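Local atomic coordinates of pectate lyase (Paenibacillus sp. 0602, PDB entry 5GT5), a protein that cleaves polygalacturonate by beta-elimination as a secreted lyase of polysaccharide lyase family 1, and probably also pectins of varying methyl esterification, in an endo mode. Residues 28-33 against 436-441; 37-42 against 56-61; 267-272 against 427-432; 338-343 against 417-422. The protein carries 1 engineered substitution. One frame throughout, in Å; residues are numbered along the deposited sequence.

Contact 1 of 4, residues 28-33 against 436-441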
loop_
_atom_site.group_PDB
_atom_site.type_symbol
_atom_site.label_atom_id
_atom_site.label_comp_id
_atom_site.label_asym_id
_atom_site.label_seq_id
_atom_site.Cartn_x
_atom_site.Cartn_y
_atom_site.Cartn_z
ATOM N N ALA A 28 -22.048 -5.552 -13.915
ATOM C CA ALA A 28 -22.057 -5.577 -12.461
ATOM C C ALA A 28 -20.949 -4.699 -11.884
ATOM O O ALA A 28 -21.090 -4.145 -10.794
ATOM C CB ALA A 28 -21.916 -6.990 -11.933
ATOM N N VAL A 29 -19.827 -4.631 -12.594
ATOM C CA VAL A 29 -18.666 -3.928 -12.040
ATOM C C VAL A 29 -18.187 -2.761 -12.901
ATOM O O VAL A 29 -17.284 -2.039 -12.484
ATOM C CB VAL A 29 -17.482 -4.915 -11.745
ATOM C CG1 VAL A 29 -17.809 -5.834 -10.555
ATOM C CG2 VAL A 29 -17.117 -5.736 -12.969
ATOM N N TYR A 30 -18.761 -2.570 -14.081
ATOM C CA TYR A 30 -18.444 -1.438 -14.959
ATOM C C TYR A 30 -19.706 -0.612 -15.071
ATOM O O TYR A 30 -20.709 -1.097 -15.658
ATOM C CB TYR A 30 -18.032 -1.964 -16.336
ATOM C CG TYR A 30 -17.454 -0.958 -17.312
ATOM C CD1 TYR A 30 -18.202 0.131 -17.768
ATOM C CD2 TYR A 30 -16.185 -1.155 -17.838
ATOM C CE1 TYR A 30 -17.661 1.025 -18.678
ATOM C CE2 TYR A 30 -15.631 -0.247 -18.768
ATOM C CZ TYR A 30 -16.394 0.820 -19.190
ATOM O OH TYR A 30 -15.859 1.703 -20.092
ATOM N N LYS A 31 -19.702 0.593 -14.505
ATOM C CA LYS A 31 -20.879 1.442 -14.480
ATOM C C LYS A 31 -20.720 2.659 -15.362
ATOM O O LYS A 31 -19.779 3.446 -15.182
ATOM C CB LYS A 31 -21.220 1.895 -13.062
ATOM C CG LYS A 31 -21.468 0.767 -12.078
ATOM C CD LYS A 31 -22.637 -0.127 -12.507
ATOM C CE LYS A 31 -22.913 -1.114 -11.400
ATOM N NZ LYS A 31 -24.009 -2.039 -11.832
ATOM N N LYS A 32 -21.638 2.833 -16.300
ATOM C CA LYS A 32 -21.698 4.019 -17.145
ATOM C C LYS A 32 -22.557 5.046 -16.459
ATOM O O LYS A 32 -23.711 4.802 -16.101
ATOM C CB LYS A 32 -22.263 3.646 -18.527
ATOM C CG LYS A 32 -21.270 2.808 -19.336
ATOM C CD LYS A 32 -21.781 2.464 -20.728
ATOM C CE LYS A 32 -20.769 1.629 -21.456
ATOM N NZ LYS A 32 -21.265 1.313 -22.844
ATOM N N VAL A 33 -21.967 6.212 -16.246
ATOM C CA VAL A 33 -22.599 7.241 -15.438
ATOM C C VAL A 33 -23.036 8.424 -16.303
ATOM O O VAL A 33 -22.201 9.100 -16.942
ATOM C CB VAL A 33 -21.619 7.683 -14.321
ATOM C CG1 VAL A 33 -22.052 8.996 -13.695
ATOM C CG2 VAL A 33 -21.494 6.578 -13.264
ATOM N N TRP A 436 -7.793 7.966 -28.142
ATOM C CA TRP A 436 -7.501 6.579 -28.466
ATOM C C TRP A 436 -8.703 5.789 -27.998
ATOM O O TRP A 436 -9.596 6.341 -27.342
ATOM C CB TRP A 436 -6.205 6.086 -27.803
ATOM C CG TRP A 436 -6.046 6.351 -26.304
ATOM C CD1 TRP A 436 -7.016 6.744 -25.422
ATOM C CD2 TRP A 436 -4.839 6.225 -25.545
ATOM N NE1 TRP A 436 -6.485 6.849 -24.162
ATOM C CE2 TRP A 436 -5.144 6.544 -24.209
ATOM C CE3 TRP A 436 -3.524 5.856 -25.864
ATOM C CZ2 TRP A 436 -4.185 6.525 -23.198
ATOM C CZ3 TRP A 436 -2.581 5.822 -24.869
ATOM C CH2 TRP A 436 -2.904 6.161 -23.552
ATOM N N SER A 437 -8.747 4.509 -28.334
ATOM C CA SER A 437 -9.903 3.708 -27.947
ATOM C C SER A 437 -10.010 3.702 -26.427
ATOM O O SER A 437 -8.990 3.689 -25.722
ATOM C CB SER A 437 -9.846 2.282 -28.528
ATOM O OG SER A 437 -8.672 1.608 -28.146
ATOM N N LYS A 438 -11.238 3.757 -25.914
ATOM C CA LYS A 438 -11.409 4.087 -24.496
ATOM C C LYS A 438 -10.848 3.031 -23.547
ATOM O O LYS A 438 -10.567 3.343 -22.382
ATOM C CB LYS A 438 -12.863 4.439 -24.166
ATOM C CG LYS A 438 -13.828 3.276 -24.284
ATOM C CD LYS A 438 -15.223 3.731 -23.965
ATOM C CE LYS A 438 -16.218 2.579 -24.057
ATOM N NZ LYS A 438 -17.609 3.071 -23.786
ATOM N N ASP A 439 -10.639 1.804 -24.029
ATOM C CA ASP A 439 -10.027 0.768 -23.185
ATOM C C ASP A 439 -8.614 1.185 -22.735
ATOM O O ASP A 439 -8.109 0.701 -21.721
ATOM C CB ASP A 439 -9.984 -0.574 -23.913
ATOM C CG ASP A 439 -9.144 -0.509 -25.156
ATOM O OD1 ASP A 439 -9.499 0.295 -26.041
ATOM O OD2 ASP A 439 -8.139 -1.247 -25.251
ATOM N N ASN A 440 -7.980 2.093 -23.479
ATOM C CA ASN A 440 -6.656 2.520 -23.106
ATOM C C ASN A 440 -6.607 3.290 -21.803
ATOM O O ASN A 440 -5.545 3.360 -21.175
ATOM C CB ASN A 440 -6.058 3.349 -24.221
ATOM C CG ASN A 440 -5.664 2.501 -25.394
ATOM O OD1 ASN A 440 -4.697 1.742 -25.309
ATOM N ND2 ASN A 440 -6.402 2.634 -26.509
ATOM N N TRP A 441 -7.739 3.869 -21.419
ATOM C CA TRP A 441 -7.825 4.592 -20.155
ATOM C C TRP A 441 -7.771 3.669 -18.940
ATOM O O TRP A 441 -7.462 4.120 -17.830
ATOM C CB TRP A 441 -9.067 5.494 -20.102
ATOM C CG TRP A 441 -8.969 6.652 -21.039
ATOM C CD1 TRP A 441 -9.773 6.904 -22.115
ATOM C CD2 TRP A 441 -7.982 7.703 -21.024
ATOM N NE1 TRP A 441 -9.362 8.033 -22.764
ATOM C CE2 TRP A 441 -8.270 8.554 -22.115
ATOM C CE3 TRP A 441 -6.887 8.013 -20.189
ATOM C CZ2 TRP A 441 -7.518 9.694 -22.403
ATOM C CZ3 TRP A 441 -6.129 9.149 -20.477
ATOM C CH2 TRP A 441 -6.442 9.974 -21.583
#
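Two torsions bring Tyr-30 and Lys-438 together: the ring of Tyr-30 leaves the strand with CG opposite the backbone N (chi1 -170°), while Lys-438 sets out with CG between its own N and C (chi1 67°) and then runs fully extended. The two side chains cross obliquely, and the phenol OH lies 4.1 Å from CE of Lys-438, a loose touch. Lys-32, likewise extended, comes in at about a right angle, and its NZ lies 4.2 Å from NZ of Lys-438, two like charges side by side. Acids probably make this approach tolerable: Glu-24 forms salt bridges with both amines, and Glu-53 accepts the Tyr-30 hydroxyl while also binding Lys-438. The place is the N-terminal end of the right-handed parallel beta-helix of pectate lyases, where strand 30-33 opens the coil and the C-terminal tail returns to it. Within the tail, Ser-437 O takes two bonds from Asn-440, through backbone N and through ND2 at 2.9 Å, both from the same face of its plane. Ser-437 OG donates to the syn lone pair of Asp-439 OD1 at 2.6 Å, and CB of Asn-440 sits 3.3 Å above the centre of the Trp-436 ring.

Contact 2 of 4, residues 37-42 against 56-61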
loop_
_atom_site.group_PDB
_atom_site.type_symbol
_atom_site.label_atom_id
_atom_site.label_comp_id
_atom_site.label_asym_id
_atom_site.label_seq_id
_atom_site.Cartn_x
_atom_site.Cartn_y
_atom_site.Cartn_z
ATOM N N THR A 37 -27.275 10.572 -10.008
ATOM C CA THR A 37 -27.787 9.365 -9.343
ATOM C C THR A 37 -26.975 8.126 -9.710
ATOM O O THR A 37 -26.627 7.340 -8.829
ATOM C CB THR A 37 -29.252 9.138 -9.683
ATOM O OG1 THR A 37 -29.996 10.309 -9.321
ATOM C CG2 THR A 37 -29.805 7.945 -8.902
ATOM N N ASP A 38 -26.650 7.979 -10.992
ATOM C CA ASP A 38 -25.755 6.916 -11.446
ATOM C C ASP A 38 -24.442 6.986 -10.696
ATOM O O ASP A 38 -23.927 5.964 -10.258
ATOM C CB ASP A 38 -25.433 7.022 -12.938
ATOM C CG ASP A 38 -26.647 6.865 -13.835
ATOM O OD1 ASP A 38 -27.679 6.248 -13.437
ATOM O OD2 ASP A 38 -26.532 7.367 -14.972
ATOM N N LEU A 39 -23.895 8.188 -10.514
ATOM C CA LEU A 39 -22.616 8.303 -9.827
ATOM C C LEU A 39 -22.753 7.900 -8.356
ATOM O O LEU A 39 -21.886 7.204 -7.799
ATOM C CB LEU A 39 -22.102 9.732 -9.921
ATOM C CG LEU A 39 -20.648 9.928 -9.447
ATOM C CD1 LEU A 39 -19.686 9.118 -10.293
ATOM C CD2 LEU A 39 -20.263 11.420 -9.520
ATOM N N ALA A 40 -23.820 8.360 -7.715
ATOM C CA ALA A 40 -24.065 8.036 -6.329
ATOM C C ALA A 40 -24.196 6.536 -6.111
ATOM O O ALA A 40 -23.670 5.982 -5.133
ATOM C CB ALA A 40 -25.275 8.742 -5.829
ATOM N N LEU A 41 -24.883 5.865 -7.027
ATOM C CA LEU A 41 -25.015 4.421 -6.904
ATOM C C LEU A 41 -23.693 3.707 -7.125
ATOM O O LEU A 41 -23.374 2.769 -6.387
ATOM C CB LEU A 41 -26.057 3.902 -7.886
ATOM C CG LEU A 41 -27.496 4.301 -7.555
ATOM C CD1 LEU A 41 -28.452 3.871 -8.693
ATOM C CD2 LEU A 41 -27.931 3.697 -6.229
ATOM N N ALA A 42 -22.903 4.162 -8.100
ATOM C CA ALA A 42 -21.634 3.528 -8.437
ATOM C C ALA A 42 -20.584 3.680 -7.336
ATOM O O ALA A 42 -19.824 2.739 -7.082
ATOM C CB ALA A 42 -21.105 4.107 -9.719
ATOM N N ASN A 56 -20.688 11.926 -19.846
ATOM C CA ASN A 56 -20.940 13.304 -20.269
ATOM C C ASN A 56 -20.584 14.234 -19.122
ATOM O O ASN A 56 -20.305 13.762 -18.015
ATOM C CB ASN A 56 -22.410 13.479 -20.697
ATOM C CG ASN A 56 -23.399 12.815 -19.730
ATOM O OD1 ASN A 56 -23.975 11.784 -20.063
ATOM N ND2 ASN A 56 -23.598 13.392 -18.542
ATOM N N ASP A 57 -20.582 15.541 -19.359
ATOM C CA ASP A 57 -20.375 16.482 -18.268
ATOM C C ASP A 57 -21.387 16.239 -17.153
ATOM O O ASP A 57 -22.556 15.910 -17.422
ATOM C CB ASP A 57 -20.519 17.946 -18.721
ATOM C CG ASP A 57 -19.487 18.378 -19.752
ATOM O OD1 ASP A 57 -18.507 17.649 -19.996
ATOM O OD2 ASP A 57 -19.678 19.479 -20.347
ATOM N N LEU A 58 -20.938 16.414 -15.916
ATOM C CA LEU A 58 -21.805 16.259 -14.753
ATOM C C LEU A 58 -21.886 17.528 -13.933
ATOM O O LEU A 58 -20.851 18.130 -13.553
ATOM C CB LEU A 58 -21.339 15.106 -13.856
ATOM C CG LEU A 58 -21.342 13.694 -14.462
ATOM C CD1 LEU A 58 -20.787 12.719 -13.452
ATOM C CD2 LEU A 58 -22.769 13.305 -14.863
ATOM N N ASN A 59 -23.113 17.963 -13.663
ATOM C CA ASN A 59 -23.377 19.141 -12.840
ATOM C C ASN A 59 -23.843 18.652 -11.497
ATOM O O ASN A 59 -24.990 18.203 -11.338
ATOM C CB ASN A 59 -24.448 19.979 -13.536
ATOM C CG ASN A 59 -23.949 20.518 -14.833
ATOM O OD1 ASN A 59 -22.937 21.197 -14.851
ATOM N ND2 ASN A 59 -24.597 20.158 -15.935
ATOM N N LEU A 60 -22.932 18.684 -10.528
ATOM C CA LEU A 60 -23.087 17.887 -9.318
ATOM C C LEU A 60 -23.361 18.698 -8.044
ATOM O O LEU A 60 -23.185 18.215 -6.927
ATOM C CB LEU A 60 -21.850 16.977 -9.142
ATOM C CG LEU A 60 -21.572 16.019 -10.293
ATOM C CD1 LEU A 60 -20.282 15.250 -10.033
ATOM C CD2 LEU A 60 -22.759 15.051 -10.483
ATOM N N GLY A 61 -23.802 19.944 -8.204
ATOM C CA GLY A 61 -24.134 20.747 -7.032
ATOM C C GLY A 61 -25.321 20.213 -6.250
ATOM O O GLY A 61 -26.252 19.644 -6.834
#
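Leu-39 meets Leu-58 and Leu-60 at the start of the right-handed parallel beta-helix, and its helix, 36-43, is consistent with the amphipathic helix that caps the N-terminal end of this fold in pectate lyases. The contact across the segments is wholly apolar and rests on three methyl groups. CD2 of Leu-39 lies 3.9 Å from CD1 of Leu-60 and 4.2 Å from CD1 of Leu-58. Each of these methyls is the one that continues its chain straight away from CA, so the three leucines meet at their far ends. For Leu-39 this follows from CG standing opposite the backbone N (chi1 -170°) with chi2 at 62°, which turns CD2 outward from the helix. Its side chain runs nearly perpendicular to that of Leu-60 and at a slant to that of Leu-58. Val-33, Val-52, Ile-54 and Phe-74 also touch Leu-39, making its surroundings thoroughly hydrophobic. Polar interactions stay within each segment or lead out of the pair. The helix keeps its regular bonding, with Leu-41 N to Thr-37 O at 2.9 Å, while the backbone of Leu-58 pairs with the strand 111-113. Beside the leucines, Asn-56 uses ND2 twice, giving to Tyr-34 O and, in the plane of its own amide, to Asp-57 O at 2.9 Å, which it meets from 46° above the carbonyl plane.

Contact 3 of 4, residues 267-272 against 427-432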
loop_
_atom_site.group_PDB
_atom_site.type_symbol
_atom_site.label_atom_id
_atom_site.label_comp_id
_atom_site.label_asym_id
_atom_site.label_seq_id
_atom_site.Cartn_x
_atom_site.Cartn_y
_atom_site.Cartn_z
ATOM N N HIS A 267 5.219 15.575 -16.143
ATOM C CA HIS A 267 4.536 15.950 -17.396
ATOM C C HIS A 267 3.233 16.695 -17.107
ATOM O O HIS A 267 2.220 16.532 -17.785
ATOM C CB HIS A 267 4.346 14.717 -18.321
ATOM C CG HIS A 267 5.643 14.180 -18.836
ATOM N ND1 HIS A 267 6.410 13.262 -18.137
ATOM C CD2 HIS A 267 6.373 14.493 -19.945
ATOM C CE1 HIS A 267 7.536 13.041 -18.782
ATOM N NE2 HIS A 267 7.529 13.763 -19.900
ATOM N N ASN A 268 3.275 17.541 -16.073
ATOM C CA ASN A 268 2.146 18.416 -15.745
ATOM C C ASN A 268 2.468 19.838 -16.097
ATOM O O ASN A 268 3.635 20.255 -16.030
ATOM C CB ASN A 268 1.803 18.410 -14.255
ATOM C CG ASN A 268 1.374 17.056 -13.753
ATOM O OD1 ASN A 268 0.829 16.219 -14.507
ATOM N ND2 ASN A 268 1.611 16.824 -12.457
ATOM N N VAL A 269 1.434 20.591 -16.462
ATOM C CA VAL A 269 1.568 22.043 -16.670
ATOM C C VAL A 269 0.811 22.777 -15.580
ATOM O O VAL A 269 -0.386 22.531 -15.378
ATOM C CB VAL A 269 1.022 22.473 -18.053
ATOM C CG1 VAL A 269 1.067 24.006 -18.235
ATOM C CG2 VAL A 269 1.785 21.783 -19.166
ATOM N N TYR A 270 1.515 23.652 -14.860
ATOM C CA TYR A 270 0.920 24.502 -13.819
ATOM C C TYR A 270 0.937 25.918 -14.356
ATOM O O TYR A 270 1.971 26.596 -14.285
ATOM C CB TYR A 270 1.734 24.413 -12.508
ATOM C CG TYR A 270 1.689 23.014 -11.904
ATOM C CD1 TYR A 270 0.642 22.632 -11.077
ATOM C CD2 TYR A 270 2.693 22.089 -12.185
ATOM C CE1 TYR A 270 0.558 21.332 -10.570
ATOM C CE2 TYR A 270 2.654 20.799 -11.652
ATOM C CZ TYR A 270 1.573 20.428 -10.855
ATOM O OH TYR A 270 1.533 19.153 -10.346
ATOM N N LYS A 271 -0.179 26.341 -14.964
ATOM C CA LYS A 271 -0.262 27.635 -15.601
ATOM C C LYS A 271 -0.970 28.619 -14.701
ATOM O O LYS A 271 -2.153 28.444 -14.381
ATOM C CB LYS A 271 -1.005 27.502 -16.934
ATOM C CG LYS A 271 -1.024 28.820 -17.705
ATOM C CD LYS A 271 -1.790 28.695 -19.035
ATOM C CE LYS A 271 -1.906 30.048 -19.752
ATOM N NZ LYS A 271 -3.147 30.810 -19.403
ATOM N N ASP A 272 -0.228 29.648 -14.275
ATOM C CA ASP A 272 -0.772 30.683 -13.409
ATOM C C ASP A 272 -1.324 30.087 -12.126
ATOM O O ASP A 272 -2.424 30.428 -11.667
ATOM C CB ASP A 272 -1.812 31.519 -14.164
ATOM C CG ASP A 272 -1.216 32.169 -15.396
ATOM O OD1 ASP A 272 -0.117 32.766 -15.261
ATOM O OD2 ASP A 272 -1.837 32.059 -16.486
ATOM N N ASN A 427 -1.556 16.788 -28.450
ATOM C CA ASN A 427 -1.525 15.549 -27.683
ATOM C C ASN A 427 -0.724 15.715 -26.394
ATOM O O ASN A 427 -0.013 14.801 -25.972
ATOM C CB ASN A 427 -0.923 14.415 -28.511
ATOM C CG ASN A 427 0.536 14.649 -28.829
ATOM O OD1 ASN A 427 0.977 15.797 -28.964
ATOM N ND2 ASN A 427 1.301 13.568 -28.934
ATOM N N GLY A 428 -0.835 16.909 -25.804
ATOM C CA GLY A 428 -0.089 17.245 -24.600
ATOM C C GLY A 428 -0.804 16.874 -23.322
ATOM O O GLY A 428 -1.624 15.934 -23.289
ATOM N N ALA A 429 -0.511 17.614 -22.261
ATOM C CA ALA A 429 -1.108 17.362 -20.954
ATOM C C ALA A 429 -2.569 17.812 -20.915
ATOM O O ALA A 429 -2.972 18.737 -21.621
ATOM C CB ALA A 429 -0.313 18.074 -19.870
ATOM N N GLY A 430 -3.352 17.147 -20.072
ATOM C CA GLY A 430 -4.730 17.515 -19.820
ATOM C C GLY A 430 -5.744 16.479 -20.296
ATOM O O GLY A 430 -5.412 15.525 -20.993
ATOM N N ALA A 431 -6.980 16.759 -19.920
ATOM C CA ALA A 431 -8.140 16.018 -20.378
ATOM C C ALA A 431 -8.547 16.420 -21.813
ATOM O O ALA A 431 -8.353 17.514 -22.204
ATOM C CB ALA A 431 -9.294 16.232 -19.403
ATOM N N GLY A 432 -9.143 15.458 -22.487
ATOM C CA GLY A 432 -9.646 15.748 -23.836
ATOM C C GLY A 432 -8.575 15.866 -24.879
ATOM O O GLY A 432 -8.827 16.354 -25.932
#
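His-267 faces Ala-429 through its backbone: the carbonyl O lies 3.6 Å from CB of the alanine. The histidine adopts left-handed helical backbone angles (phi 54°), which bend the chain just ahead of the strand residues 269-271, and its ring is occupied elsewhere, stacked on Trp-190 with NE2 bonded to Asp-414. Asn-268 turns its side chain from the loop. Its ND2 reaches Tyr-270 OH at 3.1 Å, the hydroxyl lying 27° out of the amide plane, and also serves Ile-188 O, while OD1 accepts from Ser-191 N. Val-269 faces the loop again, bringing CG2 to 4.3 Å from CB of Ala-429. Tyr-270 points the other way, into the interior of the parallel beta-helix, where its ring stacks on Phe-193 and its hydroxyl has His-247 NE2 as a second partner; such aromatic stacks between successive coils are a familiar feature of this fold. What the segment 427-432 presents to this coil is thus a single methyl, carried by an alanine between two glycines, and the helix residue Leu-423 packs on His-267 and Val-269 alongside. With one methyl resting on a carbonyl oxygen and a valine branch, the two segments are joined by non-directional packing, without a hydrogen bond or salt bridge between them, while the imidazole of His-267 and the amide of Asn-268 spend their bonds elsewhere.

Contact 4 of 4, residues 338-343 against 417-422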
loop_
_atom_site.group_PDB
_atom_site.type_symbol
_atom_site.label_atom_id
_atom_site.label_comp_id
_atom_site.label_asym_id
_atom_site.label_seq_id
_atom_site.Cartn_x
_atom_site.Cartn_y
_atom_site.Cartn_z
ATOM N N LYS A 338 14.603 18.541 -14.423
ATOM C CA LYS A 338 14.324 18.579 -15.845
ATOM C C LYS A 338 13.005 19.279 -16.100
ATOM O O LYS A 338 12.169 18.818 -16.861
ATOM C CB LYS A 338 14.339 17.150 -16.418
ATOM C CG LYS A 338 15.653 16.393 -16.234
ATOM C CD LYS A 338 16.697 16.771 -17.281
ATOM C CE LYS A 338 17.991 15.967 -17.067
ATOM N NZ LYS A 338 19.063 16.423 -18.003
ATOM N N SER A 339 12.819 20.401 -15.427
ATOM C CA SER A 339 11.568 21.132 -15.528
ATOM C C SER A 339 11.784 22.516 -16.135
ATOM O O SER A 339 12.924 22.881 -16.465
ATOM C CB SER A 339 10.923 21.199 -14.152
ATOM O OG SER A 339 10.521 19.879 -13.758
ATOM N N VAL A 340 10.684 23.242 -16.338
ATOM C CA VAL A 340 10.694 24.611 -16.847
ATOM C C VAL A 340 9.902 25.495 -15.890
ATOM O O VAL A 340 8.752 25.174 -15.551
ATOM C CB VAL A 340 10.026 24.653 -18.240
ATOM C CG1 VAL A 340 9.958 26.092 -18.733
ATOM C CG2 VAL A 340 10.784 23.743 -19.220
ATOM N N ILE A 341 10.512 26.590 -15.435
ATOM C CA ILE A 341 9.881 27.515 -14.496
ATOM C C ILE A 341 9.987 28.907 -15.083
ATOM O O ILE A 341 11.096 29.375 -15.403
ATOM C CB ILE A 341 10.574 27.455 -13.116
ATOM C CG1 ILE A 341 10.431 26.025 -12.550
ATOM C CG2 ILE A 341 9.965 28.449 -12.137
ATOM C CD1 ILE A 341 11.119 25.819 -11.216
ATOM N N LYS A 342 8.851 29.560 -15.228
ATOM C CA LYS A 342 8.789 30.882 -15.816
ATOM C C LYS A 342 7.991 31.838 -14.964
ATOM O O LYS A 342 6.816 31.569 -14.645
ATOM C CB LYS A 342 8.195 30.810 -17.231
ATOM C CG LYS A 342 8.223 32.165 -17.945
ATOM C CD LYS A 342 7.784 32.048 -19.384
ATOM C CE LYS A 342 7.978 33.387 -20.077
ATOM N NZ LYS A 342 7.041 34.399 -19.550
ATOM N N ASP A 343 8.636 32.953 -14.618
ATOM C CA ASP A 343 7.997 34.079 -13.953
ATOM C C ASP A 343 7.454 33.730 -12.572
ATOM O O ASP A 343 6.472 34.295 -12.103
ATOM C CB ASP A 343 6.959 34.726 -14.868
ATOM C CG ASP A 343 7.608 35.604 -15.935
ATOM O OD1 ASP A 343 8.801 35.940 -15.765
ATOM O OD2 ASP A 343 6.925 35.980 -16.921
ATOM N N SER A 417 14.307 21.440 -22.542
ATOM C CA SER A 417 14.259 22.448 -23.619
ATOM C C SER A 417 13.125 22.258 -24.613
ATOM O O SER A 417 12.736 23.214 -25.288
ATOM C CB SER A 417 15.585 22.531 -24.398
ATOM O OG SER A 417 15.835 21.328 -25.104
ATOM N N THR A 418 12.572 21.059 -24.674
ATOM C CA THR A 418 11.467 20.804 -25.604
ATOM C C THR A 418 10.177 20.483 -24.859
ATOM O O THR A 418 9.171 20.076 -25.447
ATOM C CB THR A 418 11.851 19.683 -26.577
ATOM O OG1 THR A 418 12.276 18.527 -25.847
ATOM C CG2 THR A 418 12.974 20.145 -27.513
ATOM N N LEU A 419 10.204 20.681 -23.547
ATOM C CA LEU A 419 9.090 20.243 -22.704
ATOM C C LEU A 419 7.847 21.109 -22.884
ATOM O O LEU A 419 6.728 20.601 -22.909
ATOM C CB LEU A 419 9.539 20.277 -21.240
ATOM C CG LEU A 419 8.550 19.685 -20.230
ATOM C CD1 LEU A 419 8.384 18.220 -20.460
ATOM C CD2 LEU A 419 9.036 19.907 -18.801
ATOM N N ASN A 420 8.022 22.424 -23.018
ATOM C CA ASN A 420 6.857 23.269 -23.228
ATOM C C ASN A 420 6.113 22.926 -24.496
ATOM O O ASN A 420 4.871 22.842 -24.497
ATOM C CB ASN A 420 7.228 24.750 -23.250
ATOM C CG ASN A 420 6.022 25.635 -23.036
ATOM O OD1 ASN A 420 5.615 25.866 -21.897
ATOM N ND2 ASN A 420 5.436 26.132 -24.126
ATOM N N ALA A 421 6.858 22.692 -25.573
ATOM C CA ALA A 421 6.238 22.299 -26.836
ATOM C C ALA A 421 5.497 20.971 -26.693
ATOM O O ALA A 421 4.369 20.822 -27.184
ATOM C CB ALA A 421 7.287 22.200 -27.936
ATOM N N ARG A 422 6.109 20.009 -26.005
ATOM C CA ARG A 422 5.483 18.687 -25.831
ATOM C C ARG A 422 4.202 18.746 -25.010
ATOM O O ARG A 422 3.194 18.139 -25.386
ATOM C CB ARG A 422 6.468 17.696 -25.197
ATOM C CG ARG A 422 5.847 16.291 -24.924
ATOM C CD ARG A 422 5.570 15.580 -26.252
ATOM N NE ARG A 422 4.878 14.297 -26.104
ATOM C CZ ARG A 422 3.570 14.164 -25.979
ATOM N NH1 ARG A 422 2.782 15.225 -25.969
ATOM N NH2 ARG A 422 3.054 12.931 -25.865
#
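Leu-419, in the first turn of the helix 419-423, packs against Val-340 with its CB, which lies 4.2 Å from the valine CG2. From there CG leaves opposite the backbone N (chi1 -173°), and chi2 of 65° sends CD2 onward from CA toward the strand. CD2 stops over the backbone: 3.8 Å from Lys-338 O and 4.3 Å from Ser-339 CA. The other branch, CD1, leans toward His-267, coming within 4.3 Å of its ring atom CD2. Ile-291 and Asn-289 of the neighbouring coil also touch this leucine. The helix thereby lies on the outside of the parallel beta-helix, beside the bend at Lys-338 and Ser-339 that separates the strands 333-337 and 340-342. Polar groups near the leucine find other partners. Lys-338 O accepts from Asn-289 ND2, Lys-338 NZ forms a salt bridge with Asp-368, and Ser-339 OG is held by Glu-337 O and Ile-290 N. At the far end of the strand Lys-342 NZ forms a salt bridge with Asp-343 OD2 at 3.1 Å and has Thr-295 OG1 as a further partner. Because the leucine packs on a carbonyl oxygen and a CA as well as on a valine methyl, the attachment of helix to coil is apolar and non-directional.

All four contacts fit pieces onto one parallel beta-helix. Contacts 2 and 3 are buried; contacts 1 and 4 are only partly so, and contact 1, about 25 Å from the chain centre, is the most polar, its two close amines probably tolerated because acids lie beside them. Contacts 1 and 2 share the N-terminal end and touch, Val-33 CG1 lying 3.9 Å from Leu-58 CD1. Contacts 3 and 4 both set an apolar side chain of the C-terminal region, a methyl in one and a leucine in the other, against a valine and a preceding carbonyl, and Arg-422 NH1 probably donates a hydrogen bond to Asn-427 O between them. Methyl against methyl alone marks contact 2.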